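PDB 5I4A: protein argonaute, which uses short 5'-hydroxyl RNA guides to bind complementary target DNA or RNA and cleave it, with manganese preferred for DNA cleavage. Local coordinates for residues T132-I137 with L149-F154; Y5-K10 with T549-Y554; L170-S175 with E205-N210. All coordinates share one frame; numbering follows the deposited sequence.

Contact 1: T132-I137 with L149-F154. With nucleotides of chain B.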
loop_
_atom_site.group_PDB
_atom_site.type_symbol
_atom_site.label_atom_id
_atom_site.label_comp_id
_atom_site.label_asym_id
_atom_site.label_seq_id
_atom_site.Cartn_x
_atom_site.Cartn_y
_atom_site.Cartn_z
ATOM N N THR A 132 11.670 18.421 -0.786
ATOM C CA THR A 132 10.519 18.191 0.073
ATOM C C THR A 132 10.930 17.332 1.259
ATOM O O THR A 132 11.817 16.481 1.155
ATOM C CB THR A 132 9.372 17.520 -0.716
ATOM O OG1 THR A 132 9.047 18.323 -1.857
ATOM C CG2 THR A 132 8.125 17.359 0.142
ATOM N N TYR A 133 10.284 17.578 2.397
ATOM C CA TYR A 133 10.482 16.787 3.604
ATOM C C TYR A 133 9.130 16.324 4.124
ATOM O O TYR A 133 8.234 17.145 4.353
ATOM C CB TYR A 133 11.212 17.590 4.688
ATOM C CG TYR A 133 12.685 17.803 4.417
ATOM C CD1 TYR A 133 13.602 16.785 4.636
ATOM C CD2 TYR A 133 13.160 19.027 3.962
ATOM C CE1 TYR A 133 14.949 16.972 4.401
ATOM C CE2 TYR A 133 14.508 19.225 3.724
ATOM C CZ TYR A 133 15.398 18.194 3.946
ATOM O OH TYR A 133 16.740 18.388 3.711
ATOM N N LYS A 134 8.981 15.014 4.295
ATOM C CA LYS A 134 7.801 14.431 4.916
ATOM C C LYS A 134 8.119 14.105 6.369
ATOM O O LYS A 134 9.140 13.471 6.659
ATOM C CB LYS A 134 7.345 13.173 4.176
ATOM C CG LYS A 134 6.236 12.429 4.894
ATOM C CD LYS A 134 5.450 11.534 3.952
ATOM C CE LYS A 134 4.392 10.753 4.717
ATOM N NZ LYS A 134 3.397 10.117 3.817
ATOM N N ILE A 135 7.240 14.531 7.272
ATOM C CA ILE A 135 7.492 14.501 8.706
ATOM C C ILE A 135 6.402 13.676 9.377
ATOM O O ILE A 135 5.213 13.870 9.100
ATOM C CB ILE A 135 7.537 15.924 9.293
ATOM C CG1 ILE A 135 8.445 16.826 8.454
ATOM C CG2 ILE A 135 8.025 15.889 10.713
ATOM C CD1 ILE A 135 9.912 16.496 8.567
ATOM N N LYS A 136 6.806 12.765 10.262
ATOM C CA LYS A 136 5.873 11.951 11.028
ATOM C C LYS A 136 6.364 11.832 12.465
ATOM O O LYS A 136 7.561 11.944 12.740
ATOM C CB LYS A 136 5.702 10.557 10.410
ATOM C CG LYS A 136 4.915 10.554 9.110
ATOM C CD LYS A 136 3.520 11.106 9.327
ATOM C CE LYS A 136 2.637 10.878 8.116
ATOM N NZ LYS A 136 1.196 10.992 8.474
ATOM N N ILE A 137 5.424 11.599 13.377
ATOM C CA ILE A 137 5.693 11.536 14.810
ATOM C C ILE A 137 5.581 10.087 15.260
ATOM O O ILE A 137 4.606 9.401 14.930
ATOM C CB ILE A 137 4.726 12.435 15.601
ATOM C CG1 ILE A 137 4.950 13.905 15.241
ATOM C CG2 ILE A 137 4.885 12.215 17.098
ATOM C CD1 ILE A 137 3.982 14.850 15.920
ATOM N N LEU A 149 11.873 12.516 6.287
ATOM C CA LEU A 149 12.202 11.820 5.055
ATOM C C LEU A 149 12.415 12.831 3.941
ATOM O O LEU A 149 11.434 13.417 3.454
ATOM C CB LEU A 149 11.091 10.846 4.675
ATOM C CG LEU A 149 11.356 10.068 3.385
ATOM C CD1 LEU A 149 12.441 9.030 3.616
ATOM C CD2 LEU A 149 10.083 9.424 2.863
ATOM N N PRO A 150 13.649 13.080 3.514
ATOM C CA PRO A 150 13.856 13.913 2.329
ATOM C C PRO A 150 13.286 13.236 1.092
ATOM O O PRO A 150 13.412 12.022 0.908
ATOM C CB PRO A 150 15.380 14.052 2.252
ATOM C CG PRO A 150 15.913 12.898 3.034
ATOM C CD PRO A 150 14.920 12.663 4.128
ATOM N N LYS A 151 12.636 14.032 0.252
ATOM C CA LYS A 151 12.096 13.554 -1.016
ATOM C C LYS A 151 12.005 14.747 -1.961
ATOM O O LYS A 151 12.583 15.809 -1.702
ATOM C CB LYS A 151 10.741 12.861 -0.818
ATOM C CG LYS A 151 9.589 13.805 -0.505
ATOM C CD LYS A 151 8.240 13.147 -0.755
ATOM C CE LYS A 151 7.847 12.220 0.381
ATOM N NZ LYS A 151 6.402 11.866 0.312
ATOM N N PHE A 152 11.273 14.578 -3.059
ATOM C CA PHE A 152 11.162 15.626 -4.058
ATOM C C PHE A 152 9.730 15.735 -4.556
ATOM O O PHE A 152 9.007 14.740 -4.656
ATOM C CB PHE A 152 12.110 15.383 -5.234
ATOM C CG PHE A 152 13.491 15.904 -5.000
ATOM C CD1 PHE A 152 13.805 17.217 -5.300
ATOM C CD2 PHE A 152 14.472 15.092 -4.457
ATOM C CE1 PHE A 152 15.075 17.711 -5.077
ATOM C CE2 PHE A 152 15.745 15.581 -4.227
ATOM C CZ PHE A 152 16.046 16.892 -4.541
ATOM N N THR A 153 9.333 16.967 -4.860
ATOM C CA THR A 153 8.052 17.270 -5.474
ATOM C C THR A 153 8.316 18.052 -6.749
ATOM O O THR A 153 9.031 19.060 -6.724
ATOM C CB THR A 153 7.153 18.078 -4.536
ATOM O OG1 THR A 153 7.192 17.506 -3.223
ATOM C CG2 THR A 153 5.718 18.071 -5.037
ATOM N N PHE A 154 7.758 17.581 -7.856
ATOM C CA PHE A 154 7.944 18.208 -9.156
ATOM C C PHE A 154 6.657 18.926 -9.533
ATOM O O PHE A 154 5.614 18.288 -9.720
ATOM C CB PHE A 154 8.343 17.168 -10.202
ATOM C CG PHE A 154 9.565 16.382 -9.817
ATOM C CD1 PHE A 154 10.832 16.886 -10.059
ATOM C CD2 PHE A 154 9.448 15.156 -9.186
ATOM C CE1 PHE A 154 11.958 16.173 -9.694
ATOM C CE2 PHE A 154 10.571 14.440 -8.817
ATOM C CZ PHE A 154 11.827 14.949 -9.070
ATOM P P C B 9 1.867 10.520 0.394
ATOM O OP1 C B 9 3.097 10.873 1.145
ATOM O OP2 C B 9 1.969 9.665 -0.815
ATOM O "O5'" C B 9 0.847 9.836 1.410
ATOM C "C5'" C B 9 0.569 10.434 2.667
ATOM C "C4'" C B 9 -0.912 10.519 2.937
ATOM O "O4'" C B 9 -1.624 10.701 1.687
ATOM C "C3'" C B 9 -1.551 9.286 3.556
ATOM O "O3'" C B 9 -1.385 9.231 4.965
ATOM C "C2'" C B 9 -3.007 9.417 3.127
ATOM O "O2'" C B 9 -3.686 10.359 3.943
ATOM C "C1'" C B 9 -2.857 10.015 1.729
ATOM P P U B 10 -0.273 8.275 5.625
ATOM O OP1 U B 10 1.050 8.858 5.301
ATOM O OP2 U B 10 -0.578 6.894 5.179
ATOM O "O5'" U B 10 -0.536 8.420 7.187
ATOM O "O3'" U B 10 -0.953 8.579 11.596
ATOM P P A B 11 -0.512 10.022 12.145
ATOM O OP1 A B 11 -0.089 10.845 10.986
ATOM O OP2 A B 11 0.413 9.820 13.289
ATOM O "O5'" A B 11 -1.865 10.652 12.695
ATOM C "C5'" A B 11 -2.389 10.281 13.960
ATOM C "C4'" A B 11 -3.391 11.296 14.435
ATOM O "O4'" A B 11 -2.696 12.531 14.750
ATOM C "C3'" A B 11 -4.429 11.691 13.393
ATOM O "O3'" A B 11 -5.553 10.819 13.334
ATOM C "C2'" A B 11 -4.768 13.129 13.767
ATOM O "O2'" A B 11 -5.694 13.185 14.843
ATOM C "C1'" A B 11 -3.420 13.638 14.261
ATOM N N9 A B 11 -2.639 14.249 13.171
ATOM C C8 A B 11 -1.802 13.653 12.255
ATOM N N7 A B 11 -1.255 14.498 11.413
ATOM C C5 A B 11 -1.774 15.729 11.809
ATOM C C6 A B 11 -1.600 17.041 11.336
ATOM N N6 A B 11 -0.811 17.361 10.301
ATOM N N1 A B 11 -2.271 18.024 11.969
ATOM C C2 A B 11 -3.062 17.725 13.007
ATOM N N3 A B 11 -3.308 16.536 13.542
ATOM C C4 A B 11 -2.625 15.582 12.887
#
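The beta hairpin formed by strands 127-140 and 143-156 of linker L1 carries this contact, and one of its faces is turned to the guide RNA. Lys134 and Leu149 form an antiparallel hydrogen-bonded pair: Lys134 N reaches Leu149 O at 3.0 Å, and Leu149 N returns an almost straight bond (177°) to Lys134 O at 2.9 Å. That second carbonyl also accepts from Asn550 of the PIWI domain. Thr132 and Lys151 repeat the reciprocal backbone pairing further along. Between the two lies the non-hydrogen-bonded pair Tyr133-Pro150, a position of the hairpin where proline's missing N-H costs no bond to the partner strand. There Tyr133 CE1 lies 3.7 Å from Pro150 CB, while the phenol OH binds Gly236 O. On the face of Thr132, Lys134 and Lys151, the side chain of Lys134 leaves with CG anti to the backbone N (chi1 172°) and stays extended. Its NZ bridges two phosphates of chain B, 2.8 Å from C9 OP1 and 3.0 Å from U10 OP1. Two residues on, Lys136 bends at chi2 and hydrogen-bonds through NZ to OP1 of A11 of chain B at 2.8 Å, so the phosphates of C9, U10 and A11 are held in turn. Lys151 starts from the crowded chi1 position (73°), bends at chi3 and crosses Lys134 obliquely, its NZ 4.9 Å from Lys134 NZ and bonded to Asn111; the neighbouring phosphates would probably offset the like charges. At the other end, Thr132 OG1 and Thr153 OG1 share a very short hydrogen bond of 2.4 Å, the Thr132 hydroxyl also hydrogen-bonded to His130 O.

Contact 2: Y5-K10 with T549-Y554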
loop_
_atom_site.group_PDB
_atom_site.type_symbol
_atom_site.label_atom_id
_atom_site.label_comp_id
_atom_site.label_asym_id
_atom_site.label_seq_id
_atom_site.Cartn_x
_atom_site.Cartn_y
_atom_site.Cartn_z
ATOM N N TYR A 5 22.201 4.328 10.542
ATOM C CA TYR A 5 21.463 5.558 10.789
ATOM C C TYR A 5 19.982 5.358 10.495
ATOM O O TYR A 5 19.614 4.683 9.530
ATOM C CB TYR A 5 22.025 6.691 9.924
ATOM C CG TYR A 5 21.104 7.880 9.722
ATOM C CD1 TYR A 5 20.167 7.895 8.693
ATOM C CD2 TYR A 5 21.189 9.001 10.541
ATOM C CE1 TYR A 5 19.332 8.975 8.497
ATOM C CE2 TYR A 5 20.358 10.093 10.348
ATOM C CZ TYR A 5 19.430 10.072 9.326
ATOM O OH TYR A 5 18.596 11.149 9.126
ATOM N N LEU A 6 19.137 5.948 11.334
ATOM C CA LEU A 6 17.718 6.088 11.045
ATOM C C LEU A 6 17.360 7.567 11.047
ATOM O O LEU A 6 17.957 8.364 11.777
ATOM C CB LEU A 6 16.843 5.336 12.059
ATOM C CG LEU A 6 16.889 3.806 12.033
ATOM C CD1 LEU A 6 15.815 3.224 12.946
ATOM C CD2 LEU A 6 16.741 3.282 10.610
ATOM N N ASN A 7 16.382 7.933 10.223
ATOM C CA ASN A 7 15.957 9.328 10.114
ATOM C C ASN A 7 15.076 9.769 11.278
ATOM O O ASN A 7 14.152 10.565 11.099
ATOM C CB ASN A 7 15.247 9.540 8.778
ATOM C CG ASN A 7 13.937 8.778 8.678
ATOM O OD1 ASN A 7 13.714 7.807 9.397
ATOM N ND2 ASN A 7 13.063 9.221 7.780
ATOM N N LEU A 8 15.346 9.270 12.479
ATOM C CA LEU A 8 14.562 9.584 13.662
ATOM C C LEU A 8 15.274 10.641 14.494
ATOM O O LEU A 8 16.503 10.619 14.627
ATOM C CB LEU A 8 14.319 8.327 14.499
ATOM C CG LEU A 8 13.437 7.282 13.818
ATOM C CD1 LEU A 8 13.419 5.982 14.605
ATOM C CD2 LEU A 8 12.032 7.834 13.655
ATOM N N TYR A 9 14.499 11.568 15.048
ATOM C CA TYR A 9 15.041 12.670 15.827
ATOM C C TYR A 9 14.246 12.816 17.114
ATOM O O TYR A 9 13.016 12.924 17.082
ATOM C CB TYR A 9 15.026 13.970 15.020
ATOM C CG TYR A 9 15.947 13.919 13.823
ATOM C CD1 TYR A 9 17.297 14.221 13.951
ATOM C CD2 TYR A 9 15.475 13.547 12.572
ATOM C CE1 TYR A 9 18.148 14.166 12.863
ATOM C CE2 TYR A 9 16.318 13.491 11.477
ATOM C CZ TYR A 9 17.653 13.802 11.629
ATOM O OH TYR A 9 18.500 13.747 10.547
ATOM N N LYS A 10 14.955 12.822 18.239
ATOM C CA LYS A 10 14.307 12.837 19.542
ATOM C C LYS A 10 13.692 14.203 19.817
ATOM O O LYS A 10 14.337 15.239 19.629
ATOM C CB LYS A 10 15.317 12.478 20.629
ATOM C CG LYS A 10 14.707 12.177 21.984
ATOM C CD LYS A 10 15.769 11.656 22.943
ATOM C CE LYS A 10 15.203 11.445 24.337
ATOM N NZ LYS A 10 14.101 10.446 24.339
ATOM N N THR A 549 5.250 3.491 6.432
ATOM C CA THR A 549 6.067 4.069 7.490
ATOM C C THR A 549 7.063 5.062 6.903
ATOM O O THR A 549 7.589 4.869 5.800
ATOM C CB THR A 549 6.800 2.984 8.285
ATOM O OG1 THR A 549 7.500 3.585 9.381
ATOM C CG2 THR A 549 7.796 2.249 7.416
ATOM N N ASN A 550 7.300 6.142 7.640
ATOM C CA ASN A 550 8.192 7.210 7.215
ATOM C C ASN A 550 9.624 7.008 7.699
ATOM O O ASN A 550 10.502 7.804 7.352
ATOM C CB ASN A 550 7.661 8.556 7.721
ATOM C CG ASN A 550 8.179 9.729 6.922
ATOM O OD1 ASN A 550 8.117 9.731 5.695
ATOM N ND2 ASN A 550 8.703 10.734 7.615
ATOM N N ILE A 551 9.876 5.970 8.488
ATOM C CA ILE A 551 11.208 5.716 9.025
ATOM C C ILE A 551 12.051 5.037 7.957
ATOM O O ILE A 551 11.665 3.996 7.410
ATOM C CB ILE A 551 11.125 4.861 10.297
ATOM C CG1 ILE A 551 10.309 5.590 11.367
ATOM C CG2 ILE A 551 12.523 4.515 10.801
ATOM C CD1 ILE A 551 9.897 4.716 12.533
ATOM N N ASN A 552 13.205 5.619 7.657
ATOM C CA ASN A 552 14.033 5.111 6.572
ATOM C C ASN A 552 15.484 5.491 6.852
ATOM O O ASN A 552 15.840 5.842 7.982
ATOM C CB ASN A 552 13.514 5.642 5.225
ATOM C CG ASN A 552 13.634 4.623 4.116
ATOM O OD1 ASN A 552 14.582 3.840 4.080
ATOM N ND2 ASN A 552 12.666 4.619 3.209
ATOM N N SER A 553 16.320 5.429 5.818
ATOM C CA SER A 553 17.755 5.632 5.966
ATOM C C SER A 553 18.387 5.754 4.590
ATOM O O SER A 553 17.842 5.272 3.592
ATOM C CB SER A 553 18.402 4.479 6.734
ATOM O OG SER A 553 19.813 4.505 6.593
ATOM N N TYR A 554 19.555 6.396 4.550
ATOM C CA TYR A 554 20.388 6.347 3.356
ATOM C C TYR A 554 21.195 5.059 3.269
ATOM O O TYR A 554 21.706 4.737 2.191
ATOM C CB TYR A 554 21.323 7.562 3.292
ATOM C CG TYR A 554 22.075 7.869 4.571
ATOM C CD1 TYR A 554 23.204 7.141 4.934
ATOM C CD2 TYR A 554 21.671 8.906 5.402
ATOM C CE1 TYR A 554 23.897 7.427 6.100
ATOM C CE2 TYR A 554 22.359 9.201 6.565
ATOM C CZ TYR A 554 23.470 8.457 6.911
ATOM O OH TYR A 554 24.155 8.746 8.069
#
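Tyr5, Ile551 and Asn7 bury the most surface where the start of the N-terminal domain meets a PIWI loop. Asn7 supplies most of the polar grip. With CG in the crowded position between backbone N and carbonyl carbon (chi1 66°), its amide uses both ends: OD1 accepts from Asn552 N at 2.8 Å, the donor standing above the carbonyl plane, and ND2 gives Asn550 O a straight bond (177°) of 3.0 Å lying in both planes. Asn7 N adds a bond of 3.1 Å to Asn552 O. Tyr5 meets Tyr554 in an offset stack, centroids 4.6 Å apart and planes 16° from parallel; Tyr554 CE2 sits over the Tyr5 face near its rim, 3.3 Å from Tyr5 CD1. At the ring's far end Tyr5 OH donates to Tyr9 OH. Ser553 OG, also hydrogen-bonded to Asp555 N, makes a weak bond to Tyr5 O. Ile551 fits against two leucines, CG1 3.6 Å from Leu8 CD2 and CG2 4.1 Å from Leu6 CD1. Ile551 also touches Leu564 of strand 560-565 and His138 of strand 127-140, while strand 8-10 pairs antiparallel with strand 143-156.

Contact 3: L170-S175 with E205-N210. With nucleotides of chain B.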
loop_
_atom_site.group_PDB
_atom_site.type_symbol
_atom_site.label_atom_id
_atom_site.label_comp_id
_atom_site.label_asym_id
_atom_site.label_seq_id
_atom_site.Cartn_x
_atom_site.Cartn_y
_atom_site.Cartn_z
ATOM N N LEU A 170 -3.702 18.624 -10.220
ATOM C CA LEU A 170 -3.360 19.960 -9.756
ATOM C C LEU A 170 -3.149 19.940 -8.249
ATOM O O LEU A 170 -3.945 19.350 -7.511
ATOM C CB LEU A 170 -4.465 20.959 -10.101
ATOM C CG LEU A 170 -4.875 21.061 -11.568
ATOM C CD1 LEU A 170 -6.182 21.806 -11.699
ATOM C CD2 LEU A 170 -3.798 21.759 -12.363
ATOM N N TYR A 171 -2.080 20.585 -7.798
ATOM C CA TYR A 171 -1.802 20.747 -6.379
ATOM C C TYR A 171 -2.175 22.161 -5.955
ATOM O O TYR A 171 -1.723 23.135 -6.564
ATOM C CB TYR A 171 -0.329 20.469 -6.071
ATOM C CG TYR A 171 0.131 21.041 -4.749
ATOM C CD1 TYR A 171 -0.402 20.586 -3.551
ATOM C CD2 TYR A 171 1.101 22.034 -4.701
ATOM C CE1 TYR A 171 0.016 21.106 -2.342
ATOM C CE2 TYR A 171 1.525 22.560 -3.495
ATOM C CZ TYR A 171 0.978 22.093 -2.319
ATOM O OH TYR A 171 1.395 22.612 -1.116
ATOM N N ASN A 172 -3.006 22.268 -4.920
ATOM C CA ASN A 172 -3.443 23.563 -4.413
ATOM C C ASN A 172 -2.445 24.060 -3.376
ATOM O O ASN A 172 -2.163 23.366 -2.392
ATOM C CB ASN A 172 -4.842 23.473 -3.808
ATOM C CG ASN A 172 -5.375 24.825 -3.375
ATOM O OD1 ASN A 172 -5.032 25.328 -2.305
ATOM N ND2 ASN A 172 -6.217 25.424 -4.209
ATOM N N ILE A 173 -1.923 25.270 -3.593
ATOM C CA ILE A 173 -0.911 25.827 -2.701
ATOM C C ILE A 173 -1.473 26.058 -1.305
ATOM O O ILE A 173 -0.762 25.889 -0.307
ATOM C CB ILE A 173 -0.328 27.119 -3.314
ATOM C CG1 ILE A 173 0.747 27.725 -2.411
ATOM C CG2 ILE A 173 -1.417 28.135 -3.578
ATOM C CD1 ILE A 173 0.265 28.840 -1.482
ATOM N N LYS A 174 -2.749 26.435 -1.203
ATOM C CA LYS A 174 -3.313 26.797 0.094
ATOM C C LYS A 174 -3.725 25.569 0.899
ATOM O O LYS A 174 -3.284 25.391 2.040
ATOM C CB LYS A 174 -4.510 27.734 -0.091
ATOM C CG LYS A 174 -4.186 29.219 0.045
ATOM C CD LYS A 174 -3.388 29.728 -1.140
ATOM C CE LYS A 174 -2.885 31.141 -0.906
ATOM N NZ LYS A 174 -1.583 31.376 -1.591
ATOM N N SER A 175 -4.571 24.715 0.326
ATOM C CA SER A 175 -5.122 23.597 1.085
ATOM C C SER A 175 -4.161 22.419 1.173
ATOM O O SER A 175 -4.232 21.638 2.129
ATOM C CB SER A 175 -6.435 23.133 0.456
ATOM O OG SER A 175 -6.212 22.602 -0.839
ATOM N N GLU A 205 -4.784 30.783 -9.908
ATOM C CA GLU A 205 -3.367 31.008 -9.656
ATOM C C GLU A 205 -2.848 30.225 -8.457
ATOM O O GLU A 205 -1.631 30.080 -8.311
ATOM C CB GLU A 205 -3.096 32.501 -9.446
ATOM C CG GLU A 205 -3.550 33.050 -8.098
ATOM C CD GLU A 205 -4.938 33.663 -8.141
ATOM O OE1 GLU A 205 -5.651 33.460 -9.146
ATOM O OE2 GLU A 205 -5.317 34.347 -7.165
ATOM N N ASN A 206 -3.735 29.720 -7.602
ATOM C CA ASN A 206 -3.338 28.904 -6.463
ATOM C C ASN A 206 -3.122 27.441 -6.830
ATOM O O ASN A 206 -2.893 26.617 -5.937
ATOM C CB ASN A 206 -4.382 29.006 -5.346
ATOM C CG ASN A 206 -4.336 30.338 -4.625
ATOM O OD1 ASN A 206 -3.391 31.108 -4.784
ATOM N ND2 ASN A 206 -5.354 30.611 -3.818
ATOM N N TYR A 207 -3.184 27.101 -8.112
ATOM C CA TYR A 207 -3.094 25.720 -8.562
ATOM C C TYR A 207 -1.850 25.536 -9.419
ATOM O O TYR A 207 -1.624 26.293 -10.368
ATOM C CB TYR A 207 -4.347 25.318 -9.342
ATOM C CG TYR A 207 -5.578 25.232 -8.472
ATOM C CD1 TYR A 207 -6.194 26.382 -8.001
ATOM C CD2 TYR A 207 -6.117 24.004 -8.110
ATOM C CE1 TYR A 207 -7.304 26.313 -7.196
ATOM C CE2 TYR A 207 -7.240 23.928 -7.307
ATOM C CZ TYR A 207 -7.830 25.089 -6.857
ATOM O OH TYR A 207 -8.946 25.034 -6.056
ATOM N N LEU A 208 -1.050 24.533 -9.073
ATOM C CA LEU A 208 0.114 24.140 -9.845
ATOM C C LEU A 208 -0.057 22.699 -10.301
ATOM O O LEU A 208 -0.772 21.914 -9.671
ATOM C CB LEU A 208 1.404 24.276 -9.028
ATOM C CG LEU A 208 1.753 25.675 -8.520
ATOM C CD1 LEU A 208 3.053 25.646 -7.733
ATOM C CD2 LEU A 208 1.847 26.651 -9.679
ATOM N N PHE A 209 0.598 22.356 -11.404
ATOM C CA PHE A 209 0.581 20.984 -11.889
ATOM C C PHE A 209 1.587 20.147 -11.113
ATOM O O PHE A 209 2.734 20.561 -10.921
ATOM C CB PHE A 209 0.890 20.937 -13.385
ATOM C CG PHE A 209 -0.300 21.212 -14.253
ATOM C CD1 PHE A 209 -1.295 20.262 -14.397
ATOM C CD2 PHE A 209 -0.426 22.415 -14.924
ATOM C CE1 PHE A 209 -2.394 20.505 -15.196
ATOM C CE2 PHE A 209 -1.525 22.664 -15.722
ATOM C CZ PHE A 209 -2.511 21.709 -15.854
ATOM N N ASN A 210 1.154 18.974 -10.664
ATOM C CA ASN A 210 2.009 18.046 -9.936
ATOM C C ASN A 210 2.400 16.903 -10.864
ATOM O O ASN A 210 1.534 16.276 -11.485
ATOM C CB ASN A 210 1.294 17.509 -8.697
ATOM C CG ASN A 210 2.193 16.655 -7.829
ATOM O OD1 ASN A 210 3.401 16.880 -7.757
ATOM N ND2 ASN A 210 1.607 15.663 -7.168
ATOM P P U B 20 -9.492 26.341 4.496
ATOM O OP1 U B 20 -10.938 26.114 4.237
ATOM O OP2 U B 20 -8.489 25.444 3.864
ATOM O "O5'" U B 20 -9.114 27.850 4.139
ATOM C "C5'" U B 20 -9.768 28.555 3.091
ATOM C "C4'" U B 20 -8.845 28.794 1.920
ATOM O "O4'" U B 20 -8.289 27.529 1.490
ATOM C "C3'" U B 20 -9.497 29.378 0.670
ATOM O "O3'" U B 20 -9.555 30.797 0.692
ATOM C "C2'" U B 20 -8.634 28.843 -0.473
ATOM O "O2'" U B 20 -7.522 29.693 -0.715
ATOM C "C1'" U B 20 -8.122 27.515 0.091
ATOM N N1 U B 20 -8.781 26.311 -0.476
ATOM C C2 U B 20 -10.061 25.931 -0.093
ATOM O O2 U B 20 -10.750 26.532 0.710
ATOM N N3 U B 20 -10.527 24.786 -0.692
ATOM C C4 U B 20 -9.876 23.993 -1.611
ATOM O O4 U B 20 -10.444 22.994 -2.055
ATOM C C5 U B 20 -8.565 24.446 -1.956
ATOM C C6 U B 20 -8.082 25.556 -1.387
ATOM P P U B 21 -10.813 31.584 1.319
ATOM O OP1 U B 21 -10.996 32.826 0.513
ATOM O OP2 U B 21 -10.566 31.736 2.770
ATOM O "O5'" U B 21 -12.050 30.578 1.182
ATOM C "C5'" U B 21 -12.951 30.638 0.070
ATOM C "C4'" U B 21 -12.195 30.570 -1.238
ATOM O "O4'" U B 21 -11.900 29.187 -1.566
ATOM C "C3'" U B 21 -12.839 31.195 -2.489
ATOM O "O3'" U B 21 -12.047 32.270 -2.999
ATOM C "C2'" U B 21 -12.834 30.065 -3.531
ATOM O "O2'" U B 21 -12.428 30.481 -4.821
ATOM C "C1'" U B 21 -11.844 29.051 -2.961
ATOM N N1 U B 21 -12.178 27.670 -3.354
ATOM C C2 U B 21 -11.592 27.202 -4.522
ATOM O O2 U B 21 -10.817 27.833 -5.190
ATOM N N3 U B 21 -11.913 25.943 -4.923
ATOM C C4 U B 21 -12.774 25.099 -4.278
ATOM O O4 U B 21 -12.969 23.984 -4.755
ATOM C C5 U B 21 -13.368 25.623 -3.084
ATOM C C6 U B 21 -13.065 26.867 -2.671
#
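Asn172 OD1 is gripped by three donors: strongly by Ser175 N at 2.7 Å, along a lone pair, and weakly by Lys174 N at 2.8 Å and Ser175 OG at 3.3 Å. This Asx motif turns the PAZ chain out of strand 169-172, which pairs antiparallel with strand 207-211. The same oxygen touches C6 of U20 of chain B at 3.2 Å, so the turn borders the guide. With CG anti to the backbone N (chi1 -175°), the other amide atom, ND2, is laid over one face of the Tyr207 ring, 3.1 Å from CZ; amide and ring planes stand 86° apart. Tyr207 OH in turn accepts a weak bond from N3 of U21 of chain B. An alanine at Asn172 would remove the amide and would probably loosen both the turn and the seat of the Tyr207 ring beside the RNA. In the strands, Tyr171 N reaches Leu208 O at a short 2.6 Å, nearly along the C=O axis, and Leu208 N bonds back to Tyr171 O; Ile173 N extends the pairing to Asn206 O at 2.9 Å. On the face of Leu170, Asn172 and Tyr207, Leu170 CD2 stands over the Phe209 ring in a CH-pi contact, 3.6 Å from its centroid.

Overall arrangement
The chain enters through 5-10, whose partner 549-554 arrives only after 538 further residues, so contact 2 closes the longest loop and ties the N-terminal domain to PIWI. Both other contacts fall within that span, one after the other without crossing. Contact 1 closes first, over 11 residues, as the linker L1 hairpin; contact 3 follows in PAZ, closing over 29. All three reach one antiparallel sheet: strand 143-156 neighbours both 8-10 and 207-211, linking contact 1 to each of the others. Contacts 1 and 2 touch through Asn550, their centres about 12 Å apart, whereas contacts 2 and 3 stay about 16 Å apart at their nearest atoms. The guide RNA runs past contacts 1 and 3.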